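Local coordinates for protein EXOU (Pseudomonas aeruginosa, PDB 4AKX) that is a type III secretion toxin that probably acts as a patatin-like phospholipase and associates with the chaperone SpcU, at residues B[47-52]-B[60-65]; B[72-77]-B[443-448]; B[337-342]-B[447-452]; B[394-399]-B[433-438]. All blocks are in the same frame, centred on the assembly; numbering follows the deposited sequence.

Interaction 1. Residues B[47-52]-B[60-65]; sequences RTLTDS and LRQFEN
Four backbone hydrogen bonds join the two strands, two of them between Arg-47 and Gln-62. The N-H of Arg-47 reaches Gln-62 O at 3.0 Å, rather bent, while the return bond from Gln-62 N to Arg-47 O is nearly straight at 170°. One step on, the pair Thr-48 and Arg-61 is non-hydrogen-bonded, and its CA atoms draw in to 4.5 Å. Beyond it Leu-49 N donates to Leu-60 O at 2.9 Å, and Leu-60 N donates a hydrogen bond to Thr-50 O.

Side chains pack along the face that carries Arg-47 and Gln-62. These two run side by side in the same direction; Arg-47 starts with CG in the crowded position between N and the carbonyl carbon (chi1 56°), and its guanidinium has Gln-62 CG over one face. Farther along, Thr-50 CG2 sits against Leu-60 CB at 3.3 Å. At the corner of the chain, Leu-49 CB lies 4.2 Å from Leu-60 CB. Helix 454-459 covers Leu-49 and Leu-60, and helix 463-472 covers Thr-50.

Strand 58-63 thus returns antiparallel beside 46-48 and 50-53, with 50-53 and 58-63 forming a beta hairpin at the margin of an antiparallel sheet.

Interaction 2. Residues B[72-77]-B[443-448]; sequences LSRPPL and LQASER
Arg-74 leaves the end of strand 68-73 and folds back on itself before its charge finds a partner. From CB, the first torsion sets CG anti to the carbonyl carbon (chi1 -71°), and there CG lies 3.8 Å from Ala-445 O. The chain bends at chi2 and again at chi3. CD comes down between Ser-446 O and the carboxylate of Glu-447, 3.4 Å from Glu-447 OE2. NE follows at 3.5 Å from that same OE2, but the oxygen stands over one face of the guanidinium, well out of its plane; this salt bridge is a matter of charge alone, with no N-H directed at the acid. Glu-447 OE2 has a second partner in Arg-340. The tip of Arg-74 has its strongest partner elsewhere: NH2 forms a salt bridge with Asp-343.

Glu-447 crosses Arg-74 at about a right angle, and Pro-75 CD packs on it 3.7 Å from OE2. On the same side of the sheet Leu-72 runs alongside Glu-447, CD2 to CG at 4.1 Å.

Main-chain bonds and one serine hydroxyl supply the rest. Leu-72 and Glu-447 are a hydrogen-bonded antiparallel pair, with Glu-447 N to Leu-72 O at 2.8 Å and Leu-72 N to Glu-447 O at 3.0 Å. Leu-72 O also accepts from Ser-446 OG, which sits above the carbonyl plane, so two donors grip that oxygen.

Strand 446-451 is in this way laid against strand 68-73 as its sheet neighbour, just after helix 423-441, while residues 74-76 carry the chain onward to strand 77-82 of the mixed sheet.

Interaction 3. Residues B[337-342]-B[447-452]; sequences GPLRRN and ERHTFA
Three side chains of strand 446-451, Glu-447, His-449 and Phe-451, face the 337-342 loop. The His-449 ring receives Leu-339 CD2 over one face, 3.6 Å from the ring centroid and 21° off the normal, a CH-pi contact displaced toward the rim where NE2 lies. The carbonyl of Pro-338 comes to the same ring, its O 3.1 Å from His-449 CE1. Phe-451 presents its edge instead: Pro-338 CG meets CE2 at 3.6 Å, close to the ring plane. At the other end Arg-340 NH1 makes a salt bridge to Glu-447 OE2 at 3.2 Å. Its hydrogen bond is weak and bent to 126°, and the guanidinium and carboxylate planes are turned 49° from one another.

Farther out, two further acids and one amide hold Arg-340. NH1 has its strongest partner in Glu-390, and NH2 is held by Asp-343 and by the side-chain oxygen of Gln-394. Leu-339 also leans on Leu-72, and helix 454-459 packs on Phe-451.

Chemically the contact runs from apolar and aromatic packing at Phe-451 to a charge cluster at Glu-447. With Arg-74 and Arg-340 close together, the surrounding carboxylates probably offset their like charges, and Glu-447 is likely to stay ionised between them.

Interaction 4. Residues B[394-399]-B[433-438]; sequences QTVVVP and ERVGEH
Val-396 and His-438 bury the most surface here, with Arg-434 next. Val-396, on edge strand 395-397, sends its side chain toward helix 423-441 and uses both methyls. CG1 sits over one face of the His-438 imidazole, 4.5 Å from CG of that ring. CG2 reaches the preceding turn of the helix, where it meets Arg-434 CB at 4.2 Å and Val-435 CG2 at 4.3 Å. The valine therefore rests across one turn of helix, touching Arg-434, Val-435 and His-438.

His-438 has CG anti to the backbone N (chi1 -164°), and its ring reaches back toward the start of the strand. There Gln-394 CA stands at the ring edge, 4.5 Å from NE2, and a weak hydrogen bond from NE2 to the carbonyl of Glu-393 helps to hold the imidazole in place. Arg-434 takes part through the base of its side chain.

The short strand and helix segments run nearly antiparallel, their axes 154° apart and 9.2 Å from each other at closest approach. Behind Val-435 lies helix 93-102, while Val-396 also touches Leu-345 and Leu-347 of the adjoining strand.

Across the two segments the cohesion is van der Waals contact, with methyls against a ring face, an aliphatic stem and another valine methyl. Polar bonds lead outward: Gln-394 OE1 is tied to Arg-340 and Asn-344. The joint of strand and helix rests on shape and apolar contact.

Interactions 1, 2 and 3 all reach one antiparallel sheet, interaction 3 through strand 446-451 alone. Strand 58-63 of interaction 1 neighbours strand 68-73, which interaction 2 joins to 446-451, and interaction 3 continues along that last strand. Interactions 2 and 3 have centres about 11 Å apart and share Glu-447 and Arg-448; Arg-74 NH2 and Arg-340 NH1 approach to 3.4 Å. Interaction 4 lies on the mixed sheet of the patatin-like fold, about 34 Å between centres from interaction 1, yet Gln-394 OE1 connects it to interaction 3 through Arg-340 NH2 at 2.8 Å. The polar cluster thus bridges the two sheets. The probable nucleophile elbow around Ser-115 follows strand 110-114 of that mixed sheet.

Interaction 1. Residues B[47-52]-B[60-65]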
loop_
_atom_site.group_PDB
_atom_site.type_symbol
_atom_site.label_atom_id
_atom_site.label_comp_id
_atom_site.label_asym_id
_atom_site.label_seq_id
_atom_site.Cartn_x
_atom_site.Cartn_y
_atom_site.Cartn_z
ATOM N N ARG B 47 -19.113 7.430 43.670
ATOM C CA ARG B 47 -18.983 7.346 45.125
ATOM C C ARG B 47 -17.634 6.655 45.440
ATOM O O ARG B 47 -17.038 6.028 44.565
ATOM C CB ARG B 47 -20.187 6.606 45.717
ATOM C CG ARG B 47 -20.416 5.228 45.133
ATOM C CD ARG B 47 -21.875 4.755 45.092
ATOM N NE ARG B 47 -21.871 3.312 44.810
ATOM C CZ ARG B 47 -22.056 2.758 43.608
ATOM N NH1 ARG B 47 -22.414 3.511 42.570
ATOM N NH2 ARG B 47 -21.940 1.431 43.457
ATOM N N THR B 48 -17.115 6.835 46.647
ATOM C CA THR B 48 -15.894 6.129 47.071
ATOM C C THR B 48 -16.232 5.009 48.035
ATOM O O THR B 48 -16.696 5.260 49.125
ATOM C CB THR B 48 -14.928 7.056 47.812
ATOM O OG1 THR B 48 -14.351 7.984 46.891
ATOM C CG2 THR B 48 -13.809 6.238 48.421
ATOM N N LEU B 49 -15.953 3.777 47.652
ATOM C CA LEU B 49 -16.340 2.613 48.442
ATOM C C LEU B 49 -15.367 2.298 49.593
ATOM O O LEU B 49 -15.726 1.601 50.558
ATOM C CB LEU B 49 -16.432 1.412 47.535
ATOM C CG LEU B 49 -17.406 1.604 46.385
ATOM C CD1 LEU B 49 -17.422 0.394 45.478
ATOM C CD2 LEU B 49 -18.792 1.848 46.938
ATOM N N THR B 50 -14.141 2.801 49.484
ATOM C CA THR B 50 -13.076 2.396 50.361
ATOM C C THR B 50 -11.887 3.263 50.020
ATOM O O THR B 50 -11.405 3.230 48.889
ATOM C CB THR B 50 -12.750 0.899 50.154
ATOM O OG1 THR B 50 -11.664 0.499 50.986
ATOM C CG2 THR B 50 -12.349 0.672 48.782
ATOM N N ASP B 51 -11.428 4.051 50.996
ATOM C CA ASP B 51 -10.511 5.177 50.735
ATOM C C ASP B 51 -9.042 4.782 50.578
ATOM O O ASP B 51 -8.593 4.506 49.458
ATOM C CB ASP B 51 -10.630 6.240 51.802
ATOM C CG ASP B 51 -9.642 7.354 51.606
ATOM O OD1 ASP B 51 -8.693 7.204 50.814
ATOM O OD2 ASP B 51 -9.804 8.393 52.260
ATOM N N SER B 52 -8.278 4.809 51.673
ATOM C CA SER B 52 -6.929 4.273 51.630
ATOM C C SER B 52 -6.829 3.105 52.555
ATOM O O SER B 52 -6.579 3.257 53.751
ATOM C CB SER B 52 -5.896 5.324 51.987
ATOM O OG SER B 52 -5.214 5.752 50.827
ATOM N N LEU B 60 -11.094 2.289 46.069
ATOM C CA LEU B 60 -12.104 1.892 45.108
ATOM C C LEU B 60 -13.146 3.001 44.838
ATOM O O LEU B 60 -13.829 3.485 45.763
ATOM C CB LEU B 60 -12.787 0.605 45.561
ATOM C CG LEU B 60 -11.910 -0.639 45.652
ATOM C CD1 LEU B 60 -12.627 -1.766 46.395
ATOM C CD2 LEU B 60 -11.464 -1.091 44.257
ATOM N N ARG B 61 -13.249 3.423 43.585
ATOM C CA ARG B 61 -14.281 4.366 43.217
ATOM C C ARG B 61 -15.263 3.626 42.361
ATOM O O ARG B 61 -14.872 2.788 41.558
ATOM C CB ARG B 61 -13.708 5.518 42.403
ATOM C CG ARG B 61 -12.903 6.496 43.206
ATOM C CD ARG B 61 -12.247 7.542 42.327
ATOM N NE ARG B 61 -11.784 8.627 43.191
ATOM C CZ ARG B 61 -10.677 8.584 43.938
ATOM N NH1 ARG B 61 -9.860 7.530 43.882
ATOM N NH2 ARG B 61 -10.373 9.617 44.722
ATOM N N GLN B 62 -16.548 3.926 42.511
ATOM C CA GLN B 62 -17.549 3.254 41.682
ATOM C C GLN B 62 -18.464 4.252 41.069
ATOM O O GLN B 62 -18.864 5.210 41.736
ATOM C CB GLN B 62 -18.374 2.280 42.500
ATOM C CG GLN B 62 -19.306 1.454 41.654
ATOM C CD GLN B 62 -19.712 0.180 42.326
ATOM O OE1 GLN B 62 -20.165 -0.749 41.677
ATOM N NE2 GLN B 62 -19.557 0.126 43.624
ATOM N N PHE B 63 -18.828 4.006 39.816
ATOM C CA PHE B 63 -19.510 4.998 39.026
ATOM C C PHE B 63 -20.978 4.640 38.831
ATOM O O PHE B 63 -21.394 3.525 39.138
ATOM C CB PHE B 63 -18.851 5.078 37.678
ATOM C CG PHE B 63 -17.554 5.806 37.677
ATOM C CD1 PHE B 63 -16.399 5.162 37.996
ATOM C CD2 PHE B 63 -17.489 7.119 37.241
ATOM C CE1 PHE B 63 -15.184 5.811 37.907
ATOM C CE2 PHE B 63 -16.285 7.780 37.166
ATOM C CZ PHE B 63 -15.120 7.117 37.482
ATOM N N GLU B 64 -21.751 5.560 38.260
ATOM C CA GLU B 64 -23.196 5.330 38.080
ATOM C C GLU B 64 -23.522 4.093 37.298
ATOM O O GLU B 64 -24.606 3.572 37.433
ATOM C CB GLU B 64 -23.881 6.525 37.425
ATOM C CG GLU B 64 -24.153 7.658 38.402
ATOM C CD GLU B 64 -24.608 8.959 37.739
ATOM O OE1 GLU B 64 -25.538 8.921 36.882
ATOM O OE2 GLU B 64 -24.043 10.028 38.088
ATOM N N ASN B 65 -22.617 3.640 36.435
ATOM C CA ASN B 65 -22.985 2.603 35.475
ATOM C C ASN B 65 -22.407 1.282 35.823
ATOM O O ASN B 65 -22.522 0.316 35.057
ATOM C CB ASN B 65 -22.627 2.993 34.049
ATOM C CG ASN B 65 -21.139 3.054 33.797
ATOM O OD1 ASN B 65 -20.324 3.254 34.703
ATOM N ND2 ASN B 65 -20.782 2.942 32.540
#

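Interaction 2. Residues B[72-77]-B[443-448]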
loop_
_atom_site.group_PDB
_atom_site.type_symbol
_atom_site.label_atom_id
_atom_site.label_comp_id
_atom_site.label_asym_id
_atom_site.label_seq_id
_atom_site.Cartn_x
_atom_site.Cartn_y
_atom_site.Cartn_z
ATOM N N LEU B 72 -4.069 2.296 43.680
ATOM C CA LEU B 72 -3.280 1.483 44.584
ATOM C C LEU B 72 -1.832 1.901 44.449
ATOM O O LEU B 72 -1.400 2.309 43.376
ATOM C CB LEU B 72 -3.494 0.014 44.246
ATOM C CG LEU B 72 -2.550 -1.145 44.554
ATOM C CD1 LEU B 72 -3.266 -2.478 44.328
ATOM C CD2 LEU B 72 -1.311 -1.094 43.677
ATOM N N SER B 73 -1.104 1.855 45.560
ATOM C CA SER B 73 0.298 2.250 45.591
ATOM C C SER B 73 1.129 1.350 44.692
ATOM O O SER B 73 0.892 0.138 44.621
ATOM C CB SER B 73 0.838 2.179 47.019
ATOM O OG SER B 73 0.901 0.830 47.461
ATOM N N ARG B 74 2.118 1.942 44.027
ATOM C CA ARG B 74 3.083 1.188 43.233
ATOM C C ARG B 74 3.559 -0.049 43.995
ATOM O O ARG B 74 3.717 -0.005 45.209
ATOM C CB ARG B 74 4.276 2.074 42.852
ATOM C CG ARG B 74 3.959 3.156 41.827
ATOM C CD ARG B 74 3.608 2.543 40.476
ATOM N NE ARG B 74 4.757 1.862 39.881
ATOM C CZ ARG B 74 5.327 2.228 38.724
ATOM N NH1 ARG B 74 4.844 3.255 38.004
ATOM N NH2 ARG B 74 6.378 1.547 38.280
ATOM N N PRO B 75 3.774 -1.157 43.283
ATOM C CA PRO B 75 4.085 -2.438 43.885
ATOM C C PRO B 75 5.364 -2.365 44.635
ATOM O O PRO B 75 6.087 -1.402 44.510
ATOM C CB PRO B 75 4.288 -3.358 42.684
ATOM C CG PRO B 75 3.575 -2.687 41.563
ATOM C CD PRO B 75 3.784 -1.227 41.818
ATOM N N PRO B 76 5.665 -3.407 45.394
ATOM C CA PRO B 76 6.873 -3.401 46.186
ATOM C C PRO B 76 8.117 -3.494 45.294
ATOM O O PRO B 76 8.139 -4.270 44.327
ATOM C CB PRO B 76 6.722 -4.658 47.053
ATOM C CG PRO B 76 5.927 -5.596 46.208
ATOM C CD PRO B 76 4.991 -4.720 45.402
ATOM N N LEU B 77 9.131 -2.685 45.597
ATOM C CA LEU B 77 10.438 -2.864 44.967
ATOM C C LEU B 77 11.066 -4.238 45.333
ATOM O O LEU B 77 11.483 -4.482 46.487
ATOM C CB LEU B 77 11.383 -1.699 45.307
ATOM C CG LEU B 77 11.612 -0.623 44.246
ATOM C CD1 LEU B 77 12.815 0.204 44.651
ATOM C CD2 LEU B 77 11.850 -1.215 42.866
ATOM N N LEU B 443 7.211 6.732 45.867
ATOM C CA LEU B 443 6.351 6.526 47.021
ATOM C C LEU B 443 5.061 7.373 46.989
ATOM O O LEU B 443 4.141 7.131 47.764
ATOM C CB LEU B 443 7.135 6.813 48.298
ATOM C CG LEU B 443 6.819 5.920 49.480
ATOM C CD1 LEU B 443 7.753 4.714 49.443
ATOM C CD2 LEU B 443 6.973 6.708 50.779
ATOM N N GLN B 444 5.005 8.373 46.113
ATOM C CA GLN B 444 3.828 9.244 46.032
ATOM C C GLN B 444 3.075 9.074 44.719
ATOM O O GLN B 444 2.193 9.868 44.393
ATOM C CB GLN B 444 4.214 10.715 46.225
ATOM C CG GLN B 444 5.085 10.971 47.444
ATOM C CD GLN B 444 4.495 10.397 48.724
ATOM O OE1 GLN B 444 3.393 10.764 49.128
ATOM N NE2 GLN B 444 5.235 9.497 49.373
ATOM N N ALA B 445 3.431 8.042 43.960
ATOM C CA ALA B 445 2.753 7.752 42.704
ATOM C C ALA B 445 1.913 6.487 42.830
ATOM O O ALA B 445 2.028 5.748 43.812
ATOM C CB ALA B 445 3.757 7.622 41.573
ATOM N N SER B 446 1.075 6.236 41.832
ATOM C CA SER B 446 0.046 5.237 41.969
ATOM C C SER B 446 -0.097 4.329 40.737
ATOM O O SER B 446 0.694 4.411 39.788
ATOM C CB SER B 446 -1.282 5.912 42.290
ATOM O OG SER B 446 -2.251 4.950 42.694
ATOM N N GLU B 447 -1.067 3.411 40.820
ATOM C CA GLU B 447 -1.528 2.590 39.711
ATOM C C GLU B 447 -3.030 2.717 39.691
ATOM O O GLU B 447 -3.667 2.710 40.744
ATOM C CB GLU B 447 -1.186 1.121 39.928
ATOM C CG GLU B 447 0.242 0.852 40.363
ATOM C CD GLU B 447 0.894 -0.263 39.557
ATOM O OE1 GLU B 447 0.381 -1.420 39.596
ATOM O OE2 GLU B 447 1.921 0.023 38.879
ATOM N N ARG B 448 -3.592 2.841 38.492
ATOM C CA ARG B 448 -5.033 2.855 38.299
ATOM C C ARG B 448 -5.446 1.644 37.462
ATOM O O ARG B 448 -4.778 1.299 36.494
ATOM C CB ARG B 448 -5.450 4.137 37.594
ATOM C CG ARG B 448 -4.715 5.377 38.080
ATOM C CD ARG B 448 -5.449 6.646 37.676
ATOM N NE ARG B 448 -4.741 7.851 38.111
ATOM C CZ ARG B 448 -4.764 8.340 39.350
ATOM N NH1 ARG B 448 -5.453 7.717 40.306
ATOM N NH2 ARG B 448 -4.092 9.452 39.636
#

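Interaction 3. Residues B[337-342]-B[447-452]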
loop_
_atom_site.group_PDB
_atom_site.type_symbol
_atom_site.label_atom_id
_atom_site.label_comp_id
_atom_site.label_asym_id
_atom_site.label_seq_id
_atom_site.Cartn_x
_atom_site.Cartn_y
_atom_site.Cartn_z
ATOM N N GLY B 337 -3.973 -12.095 37.652
ATOM C CA GLY B 337 -4.837 -10.962 37.333
ATOM C C GLY B 337 -4.080 -9.790 36.760
ATOM O O GLY B 337 -2.871 -9.882 36.536
ATOM N N PRO B 338 -4.786 -8.668 36.530
ATOM C CA PRO B 338 -4.232 -7.485 35.865
ATOM C C PRO B 338 -3.246 -6.677 36.738
ATOM O O PRO B 338 -2.779 -5.625 36.316
ATOM C CB PRO B 338 -5.468 -6.649 35.581
ATOM C CG PRO B 338 -6.385 -6.981 36.704
ATOM C CD PRO B 338 -6.153 -8.430 37.023
ATOM N N LEU B 339 -2.942 -7.158 37.941
ATOM C CA LEU B 339 -2.042 -6.457 38.832
ATOM C C LEU B 339 -0.605 -6.929 38.688
ATOM O O LEU B 339 -0.316 -8.136 38.749
ATOM C CB LEU B 339 -2.477 -6.637 40.274
ATOM C CG LEU B 339 -3.593 -5.757 40.807
ATOM C CD1 LEU B 339 -3.525 -5.787 42.316
ATOM C CD2 LEU B 339 -3.500 -4.325 40.306
ATOM N N ARG B 340 0.298 -5.965 38.531
ATOM C CA ARG B 340 1.723 -6.235 38.472
ATOM C C ARG B 340 2.155 -6.571 39.853
ATOM O O ARG B 340 1.696 -5.923 40.794
ATOM C CB ARG B 340 2.458 -4.985 38.050
ATOM C CG ARG B 340 1.944 -4.363 36.778
ATOM C CD ARG B 340 2.736 -3.113 36.497
ATOM N NE ARG B 340 4.145 -3.321 36.808
ATOM C CZ ARG B 340 4.965 -2.375 37.245
ATOM N NH1 ARG B 340 4.526 -1.135 37.437
ATOM N NH2 ARG B 340 6.229 -2.676 37.494
ATOM N N ARG B 341 3.051 -7.553 39.993
ATOM C CA ARG B 341 3.420 -8.032 41.333
ATOM C C ARG B 341 4.602 -7.350 41.968
ATOM O O ARG B 341 4.861 -7.529 43.155
ATOM C CB ARG B 341 3.509 -9.558 41.437
ATOM C CG ARG B 341 4.471 -10.250 40.505
ATOM C CD ARG B 341 4.612 -11.709 40.932
ATOM N NE ARG B 341 4.812 -12.618 39.800
ATOM C CZ ARG B 341 4.521 -13.920 39.815
ATOM N NH1 ARG B 341 4.012 -14.477 40.906
ATOM N NH2 ARG B 341 4.733 -14.670 38.737
ATOM N N ASN B 342 5.298 -6.533 41.201
ATOM C CA ASN B 342 6.486 -5.884 41.716
ATOM C C ASN B 342 6.971 -4.804 40.777
ATOM O O ASN B 342 6.422 -4.610 39.706
ATOM C CB ASN B 342 7.591 -6.910 41.938
ATOM C CG ASN B 342 8.046 -7.527 40.657
ATOM O OD1 ASN B 342 8.723 -6.883 39.862
ATOM N ND2 ASN B 342 7.639 -8.767 40.418
ATOM N N GLU B 447 -1.067 3.411 40.820
ATOM C CA GLU B 447 -1.528 2.590 39.711
ATOM C C GLU B 447 -3.030 2.717 39.691
ATOM O O GLU B 447 -3.667 2.710 40.744
ATOM C CB GLU B 447 -1.186 1.121 39.928
ATOM C CG GLU B 447 0.242 0.852 40.363
ATOM C CD GLU B 447 0.894 -0.263 39.557
ATOM O OE1 GLU B 447 0.381 -1.420 39.596
ATOM O OE2 GLU B 447 1.921 0.023 38.879
ATOM N N ARG B 448 -3.592 2.841 38.492
ATOM C CA ARG B 448 -5.033 2.855 38.299
ATOM C C ARG B 448 -5.446 1.644 37.462
ATOM O O ARG B 448 -4.778 1.299 36.494
ATOM C CB ARG B 448 -5.450 4.137 37.594
ATOM C CG ARG B 448 -4.715 5.377 38.080
ATOM C CD ARG B 448 -5.449 6.646 37.676
ATOM N NE ARG B 448 -4.741 7.851 38.111
ATOM C CZ ARG B 448 -4.764 8.340 39.350
ATOM N NH1 ARG B 448 -5.453 7.717 40.306
ATOM N NH2 ARG B 448 -4.092 9.452 39.636
ATOM N N HIS B 449 -6.506 0.963 37.872
ATOM C CA HIS B 449 -7.067 -0.123 37.079
ATOM C C HIS B 449 -8.547 0.004 37.072
ATOM O O HIS B 449 -9.168 0.278 38.104
ATOM C CB HIS B 449 -6.696 -1.472 37.647
ATOM C CG HIS B 449 -5.214 -1.745 37.669
ATOM N ND1 HIS B 449 -4.624 -2.607 36.816
ATOM C CD2 HIS B 449 -4.205 -1.265 38.506
ATOM C CE1 HIS B 449 -3.303 -2.666 37.081
ATOM N NE2 HIS B 449 -3.048 -1.844 38.115
ATOM N N THR B 450 -9.138 -0.182 35.906
ATOM C CA THR B 450 -10.536 0.087 35.751
ATOM C C THR B 450 -11.187 -1.231 35.491
ATOM O O THR B 450 -10.672 -2.038 34.732
ATOM C CB THR B 450 -10.754 1.038 34.581
ATOM O OG1 THR B 450 -10.148 2.313 34.880
ATOM C CG2 THR B 450 -12.220 1.243 34.342
ATOM N N PHE B 451 -12.281 -1.502 36.168
ATOM C CA PHE B 451 -12.984 -2.760 35.940
ATOM C C PHE B 451 -14.434 -2.507 35.606
ATOM O O PHE B 451 -14.912 -1.363 35.674
ATOM C CB PHE B 451 -12.870 -3.702 37.145
ATOM C CG PHE B 451 -11.465 -3.972 37.553
ATOM C CD1 PHE B 451 -10.769 -3.085 38.375
ATOM C CD2 PHE B 451 -10.829 -5.076 37.089
ATOM C CE1 PHE B 451 -9.448 -3.313 38.709
ATOM C CE2 PHE B 451 -9.520 -5.333 37.436
ATOM C CZ PHE B 451 -8.822 -4.452 38.252
ATOM N N ALA B 452 -15.140 -3.565 35.232
ATOM C CA ALA B 452 -16.484 -3.406 34.741
ATOM C C ALA B 452 -17.474 -3.689 35.844
ATOM O O ALA B 452 -18.680 -3.446 35.676
ATOM C CB ALA B 452 -16.715 -4.308 33.576
#

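Interaction 4. Residues B[394-399]-B[433-438]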
loop_
_atom_site.group_PDB
_atom_site.type_symbol
_atom_site.label_atom_id
_atom_site.label_comp_id
_atom_site.label_asym_id
_atom_site.label_seq_id
_atom_site.Cartn_x
_atom_site.Cartn_y
_atom_site.Cartn_z
ATOM N N GLN B 394 10.240 3.472 35.608
ATOM C CA GLN B 394 10.984 2.679 36.579
ATOM C C GLN B 394 12.471 2.720 36.294
ATOM O O GLN B 394 13.238 1.929 36.837
ATOM C CB GLN B 394 10.544 1.229 36.527
ATOM C CG GLN B 394 9.076 0.979 36.768
ATOM C CD GLN B 394 8.802 -0.492 37.016
ATOM O OE1 GLN B 394 8.236 -0.868 38.043
ATOM N NE2 GLN B 394 9.237 -1.337 36.090
ATOM N N THR B 395 12.883 3.625 35.423
ATOM C CA THR B 395 14.279 3.691 35.043
ATOM C C THR B 395 14.913 5.043 35.365
ATOM O O THR B 395 14.542 6.090 34.792
ATOM C CB THR B 395 14.506 3.258 33.563
ATOM O OG1 THR B 395 15.792 2.656 33.433
ATOM C CG2 THR B 395 14.386 4.439 32.572
ATOM N N VAL B 396 15.830 5.024 36.327
ATOM C CA VAL B 396 16.729 6.162 36.561
ATOM C C VAL B 396 18.058 5.997 35.806
ATOM O O VAL B 396 18.655 4.918 35.790
ATOM C CB VAL B 396 16.934 6.474 38.076
ATOM C CG1 VAL B 396 16.843 5.205 38.917
ATOM C CG2 VAL B 396 18.252 7.213 38.324
ATOM N N VAL B 397 18.490 7.077 35.164
ATOM C CA VAL B 397 19.526 7.009 34.144
ATOM C C VAL B 397 20.658 7.996 34.462
ATOM O O VAL B 397 20.536 9.192 34.212
ATOM C CB VAL B 397 18.918 7.239 32.728
ATOM C CG1 VAL B 397 18.390 8.657 32.568
ATOM C CG2 VAL B 397 19.915 6.894 31.633
ATOM N N VAL B 398 21.747 7.478 35.032
ATOM C CA VAL B 398 22.842 8.307 35.576
ATOM C C VAL B 398 23.671 8.992 34.456
ATOM O O VAL B 398 23.904 8.383 33.400
ATOM C CB VAL B 398 23.733 7.489 36.573
ATOM C CG1 VAL B 398 24.533 6.420 35.849
ATOM C CG2 VAL B 398 24.645 8.395 37.401
ATOM N N PRO B 399 24.065 10.279 34.665
ATOM C CA PRO B 399 24.750 11.049 33.628
ATOM C C PRO B 399 26.280 10.926 33.712
ATOM O O PRO B 399 26.969 11.887 34.083
ATOM C CB PRO B 399 24.295 12.487 33.907
ATOM C CG PRO B 399 23.929 12.515 35.360
ATOM C CD PRO B 399 23.830 11.098 35.871
ATOM N N GLU B 433 21.989 10.672 45.008
ATOM C CA GLU B 433 20.968 11.733 45.115
ATOM C C GLU B 433 19.770 11.537 44.184
ATOM O O GLU B 433 18.635 11.738 44.603
ATOM C CB GLU B 433 21.591 13.140 44.953
ATOM C CG GLU B 433 20.706 14.308 45.409
ATOM C CD GLU B 433 21.486 15.600 45.717
ATOM O OE1 GLU B 433 22.648 15.508 46.182
ATOM O OE2 GLU B 433 20.925 16.719 45.525
ATOM N N ARG B 434 20.009 11.134 42.938
ATOM C CA ARG B 434 18.891 10.816 42.024
ATOM C C ARG B 434 18.097 9.589 42.488
ATOM O O ARG B 434 16.867 9.605 42.515
ATOM C CB ARG B 434 19.366 10.593 40.581
ATOM C CG ARG B 434 20.183 11.711 39.981
ATOM C CD ARG B 434 19.664 13.073 40.383
ATOM N NE ARG B 434 20.705 14.080 40.186
ATOM C CZ ARG B 434 20.497 15.396 40.183
ATOM N NH1 ARG B 434 19.274 15.887 40.372
ATOM N NH2 ARG B 434 21.513 16.227 39.976
ATOM N N VAL B 435 18.821 8.523 42.824
ATOM C CA VAL B 435 18.235 7.299 43.375
ATOM C C VAL B 435 17.662 7.570 44.763
ATOM O O VAL B 435 17.180 6.672 45.434
ATOM C CB VAL B 435 19.288 6.178 43.467
ATOM C CG1 VAL B 435 18.657 4.882 43.918
ATOM C CG2 VAL B 435 19.960 5.976 42.128
ATOM N N GLY B 436 17.741 8.822 45.192
ATOM C CA GLY B 436 17.155 9.244 46.453
ATOM C C GLY B 436 15.828 9.940 46.217
ATOM O O GLY B 436 14.831 9.605 46.855
ATOM N N GLU B 437 15.815 10.909 45.296
ATOM C CA GLU B 437 14.573 11.580 44.885
ATOM C C GLU B 437 13.549 10.593 44.296
ATOM O O GLU B 437 12.362 10.635 44.638
ATOM C CB GLU B 437 14.862 12.704 43.882
ATOM C CG GLU B 437 15.185 14.055 44.507
ATOM C CD GLU B 437 16.674 14.267 44.696
ATOM O OE1 GLU B 437 17.404 14.322 43.682
ATOM O OE2 GLU B 437 17.120 14.378 45.859
ATOM N N HIS B 438 14.022 9.713 43.414
ATOM C CA HIS B 438 13.199 8.654 42.851
ATOM C C HIS B 438 12.447 7.944 43.921
ATOM O O HIS B 438 11.229 7.945 43.928
ATOM C CB HIS B 438 14.062 7.659 42.097
ATOM C CG HIS B 438 13.281 6.752 41.173
ATOM N ND1 HIS B 438 12.979 5.476 41.489
ATOM C CD2 HIS B 438 12.738 6.982 39.907
ATOM C CE1 HIS B 438 12.294 4.917 40.480
ATOM N NE2 HIS B 438 12.145 5.840 39.513
#